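Local atomic coordinates of lectin-related NK cell receptor LY49L1 (Mus musculus, PDB entry 3G8K), a protein that probably acts as a natural killer cell receptor that recognises MHC class I molecules through its C-type lectin-like domain. Residues L54-I65 with N112-I120. The protein carries 1 engineered substitution. Numbering follows the deposited sequence.
Engineered in segment 54-65: Y63 (natural residue Cys).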
# COMPACT_ATOMS: atom_id res chain seq x y z
N LEU A 54 -1.89 -8.32 -4.35
CA LEU A 54 -2.73 -7.18 -4.70
C LEU A 54 -4.09 -7.29 -4.07
O LEU A 54 -4.63 -6.30 -3.63
CB LEU A 54 -2.83 -6.95 -6.21
CG LEU A 54 -1.61 -6.29 -6.85
CD1 LEU A 54 -1.52 -6.81 -8.32
CD2 LEU A 54 -1.76 -4.78 -6.75
N LYS A 55 -4.68 -8.48 -4.06
CA LYS A 55 -6.02 -8.68 -3.47
C LYS A 55 -6.00 -8.38 -1.96
O LYS A 55 -6.97 -7.87 -1.40
CB LYS A 55 -6.45 -10.13 -3.64
CG LYS A 55 -7.00 -10.57 -4.98
CD LYS A 55 -6.84 -12.09 -4.92
CE LYS A 55 -7.63 -12.89 -5.97
NZ LYS A 55 -6.93 -14.27 -6.02
N LEU A 56 -4.89 -8.72 -1.32
CA LEU A 56 -4.55 -8.34 0.06
C LEU A 56 -4.44 -6.80 0.30
O LEU A 56 -5.16 -6.20 1.13
CB LEU A 56 -3.25 -9.03 0.37
CG LEU A 56 -2.87 -9.76 1.64
CD1 LEU A 56 -2.07 -8.76 2.50
CD2 LEU A 56 -4.11 -10.46 2.35
N LEU A 57 -3.60 -6.14 -0.50
CA LEU A 57 -3.26 -4.74 -0.35
C LEU A 57 -4.08 -3.65 -0.99
O LEU A 57 -4.03 -2.54 -0.49
CB LEU A 57 -1.82 -4.52 -0.77
CG LEU A 57 -0.85 -4.15 0.35
CD1 LEU A 57 -1.51 -3.13 1.40
CD2 LEU A 57 -0.28 -5.41 1.08
N VAL A 58 -4.77 -3.89 -2.12
CA VAL A 58 -5.54 -2.79 -2.78
C VAL A 58 -6.72 -2.34 -1.92
O VAL A 58 -7.35 -3.19 -1.31
CB VAL A 58 -6.04 -3.20 -4.19
CG1 VAL A 58 -4.93 -3.28 -5.15
CG2 VAL A 58 -6.89 -4.51 -4.20
N PRO A 59 -7.06 -1.00 -1.84
CA PRO A 59 -8.33 -0.64 -1.23
C PRO A 59 -9.50 -1.32 -1.92
O PRO A 59 -9.40 -1.58 -3.09
CB PRO A 59 -8.42 0.88 -1.46
CG PRO A 59 -7.06 1.33 -1.57
CD PRO A 59 -6.30 0.19 -2.24
N SER A 60 -10.59 -1.62 -1.20
CA SER A 60 -11.71 -2.39 -1.77
C SER A 60 -12.38 -1.63 -2.89
O SER A 60 -12.99 -0.58 -2.65
CB SER A 60 -12.78 -2.70 -0.69
OG SER A 60 -13.98 -3.18 -1.28
N ASP A 61 -12.26 -2.14 -4.12
CA ASP A 61 -12.88 -1.51 -5.27
C ASP A 61 -12.54 -2.41 -6.40
O ASP A 61 -11.98 -3.52 -6.17
CB ASP A 61 -12.45 -0.03 -5.51
CG ASP A 61 -13.55 0.80 -6.15
OD1 ASP A 61 -14.49 0.16 -6.68
OD2 ASP A 61 -13.53 2.07 -6.12
N SER A 62 -12.94 -1.98 -7.60
CA SER A 62 -12.72 -2.69 -8.86
C SER A 62 -11.85 -1.84 -9.78
O SER A 62 -12.05 -0.64 -9.91
CB SER A 62 -14.03 -3.03 -9.47
OG SER A 62 -14.46 -4.21 -8.85
N TYR A 63 -10.81 -2.47 -10.33
CA TYR A 63 -9.71 -1.82 -11.02
C TYR A 63 -9.51 -2.40 -12.38
O TYR A 63 -9.34 -3.65 -12.52
CB TYR A 63 -8.36 -1.97 -10.24
CG TYR A 63 -8.45 -1.45 -8.83
CD1 TYR A 63 -8.15 -0.12 -8.55
CD2 TYR A 63 -8.85 -2.26 -7.77
CE1 TYR A 63 -8.25 0.40 -7.27
CE2 TYR A 63 -8.95 -1.75 -6.47
CZ TYR A 63 -8.64 -0.40 -6.24
OH TYR A 63 -8.72 0.13 -4.95
N TRP A 64 -9.41 -1.55 -13.38
CA TRP A 64 -8.99 -2.09 -14.72
C TRP A 64 -7.55 -2.50 -14.71
O TRP A 64 -6.75 -1.84 -14.09
CB TRP A 64 -9.15 -1.02 -15.80
CG TRP A 64 -10.55 -0.73 -16.34
CD1 TRP A 64 -11.14 0.60 -16.46
CD2 TRP A 64 -11.59 -1.65 -16.78
NE1 TRP A 64 -12.41 0.47 -16.93
CE2 TRP A 64 -12.71 -0.85 -17.19
CE3 TRP A 64 -11.69 -3.02 -16.93
CZ2 TRP A 64 -13.86 -1.41 -17.71
CZ3 TRP A 64 -12.84 -3.56 -17.42
CH2 TRP A 64 -13.89 -2.80 -17.84
N ILE A 65 -7.21 -3.60 -15.40
CA ILE A 65 -5.84 -4.07 -15.46
C ILE A 65 -5.63 -4.37 -16.94
O ILE A 65 -6.58 -4.33 -17.74
CB ILE A 65 -5.54 -5.36 -14.52
CG1 ILE A 65 -6.30 -6.60 -15.04
CG2 ILE A 65 -5.68 -4.97 -12.98
CD1 ILE A 65 -6.35 -7.74 -14.18
N ASN A 112 -17.61 -5.16 -19.27
CA ASN A 112 -17.75 -4.25 -20.36
C ASN A 112 -16.59 -3.29 -20.41
O ASN A 112 -16.45 -2.45 -19.52
CB ASN A 112 -19.02 -3.43 -20.11
CG ASN A 112 -19.53 -2.71 -21.34
OD1 ASN A 112 -18.77 -2.18 -22.15
ND2 ASN A 112 -20.81 -2.72 -21.50
N CYS A 113 -15.86 -3.30 -21.51
CA CYS A 113 -14.71 -2.38 -21.68
C CYS A 113 -15.06 -0.91 -21.58
O CYS A 113 -14.18 -0.07 -21.45
CB CYS A 113 -14.01 -2.61 -22.98
SG CYS A 113 -13.39 -4.31 -23.19
N ASP A 114 -16.35 -0.60 -21.62
CA ASP A 114 -16.85 0.82 -21.66
C ASP A 114 -17.22 1.31 -20.30
O ASP A 114 -17.49 2.53 -20.12
CB ASP A 114 -18.14 0.84 -22.46
CG ASP A 114 -18.70 2.25 -22.61
OD1 ASP A 114 -17.98 3.03 -23.31
OD2 ASP A 114 -19.80 2.58 -22.00
N LYS A 115 -17.35 0.39 -19.33
CA LYS A 115 -17.58 0.86 -18.00
C LYS A 115 -16.29 1.55 -17.51
O LYS A 115 -15.20 1.19 -17.91
CB LYS A 115 -18.00 -0.27 -17.03
CG LYS A 115 -19.43 -0.65 -17.14
CD LYS A 115 -19.96 -1.63 -16.19
CE LYS A 115 -20.07 -1.21 -14.79
NZ LYS A 115 -20.91 0.03 -14.61
N SER A 116 -16.47 2.48 -16.58
CA SER A 116 -15.46 3.33 -15.94
C SER A 116 -15.13 2.72 -14.56
O SER A 116 -16.00 2.66 -13.65
CB SER A 116 -16.06 4.76 -15.78
OG SER A 116 -16.12 5.43 -17.04
N PHE A 117 -13.88 2.18 -14.43
CA PHE A 117 -13.26 1.68 -13.17
C PHE A 117 -11.92 2.43 -12.87
O PHE A 117 -11.37 3.11 -13.73
CB PHE A 117 -13.08 0.12 -13.24
CG PHE A 117 -14.42 -0.62 -13.34
CD1 PHE A 117 -14.83 -1.19 -14.52
CD2 PHE A 117 -15.27 -0.66 -12.26
CE1 PHE A 117 -16.05 -1.85 -14.63
CE2 PHE A 117 -16.51 -1.29 -12.37
CZ PHE A 117 -16.88 -1.90 -13.55
N ILE A 118 -11.46 2.35 -11.62
CA ILE A 118 -10.14 2.88 -11.24
C ILE A 118 -9.06 2.20 -12.10
O ILE A 118 -9.06 1.02 -12.21
CB ILE A 118 -9.84 2.72 -9.74
CG1 ILE A 118 -10.88 3.47 -8.85
CG2 ILE A 118 -8.40 3.28 -9.36
CD1 ILE A 118 -10.98 4.95 -9.23
N CYS A 119 -8.17 2.98 -12.69
CA CYS A 119 -6.94 2.42 -13.34
C CYS A 119 -5.86 2.08 -12.33
O CYS A 119 -5.47 2.90 -11.50
CB CYS A 119 -6.37 3.36 -14.45
SG CYS A 119 -7.59 4.43 -15.28
N ILE A 120 -5.38 0.84 -12.37
CA ILE A 120 -4.14 0.58 -11.69
C ILE A 120 -3.07 0.38 -12.78
O ILE A 120 -3.20 -0.53 -13.66
CB ILE A 120 -4.21 -0.54 -10.65
CG1 ILE A 120 -2.86 -0.77 -10.00
CG2 ILE A 120 -4.70 -1.86 -11.27
CD1 ILE A 120 -2.95 -1.86 -8.92
O HOH W 1 -14.09 1.67 -9.73
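I120 reaches from strand 118-124 toward helix 48-57: with CG1 anti to the backbone N (chi1 178°) and the chain extended, its CD1 meets CD2 of L54 at 3.8 Å, while its CG2 lies beside CG2 of I65 and CB of Y63. Next to it, CG2 of I118 touches CD1 of Y63 at 3.5 Å, at the edge of the engineered tyrosine ring.

On the sheet face opposite Y63 and I118, W64 packs against F117 in an edge-to-face pair, the phenyl edge directed at the indole face with the planes at 81°. CB of F117 adds a CH-pi contact, 3.8 Å from the centroid of the five-membered ring.

Y63 pairs with I118 and W64 with C119 in parallel bridges. W64 N donates to I118 O at 2.8 Å; the flanking bonds, I118 N to S62 O and I120 N to W64 O, are weak. The hydroxyl of Y63 donates to P59 O (2.6 Å) from above the carbonyl plane. At the outer end, a water donates to S62 O, weakly to D61 OD1, and accepts weakly from I118 N, bridging the segments. The indole NE1 makes weak bonds to K115 O and K26 O. N112 O and K115 O, from the ends of a type I turn, lie at the indole edge in the ring plane.

Disulfides join C119 to C31 and C113 to C100. Within this C-type lectin-like fold, strand 62-70 lies between strand 118-124, parallel to it, and antiparallel strand 100-104, while W28 meets W64 edge-to-face and F12 packs on L54 and V58 at the end of helix 48-57.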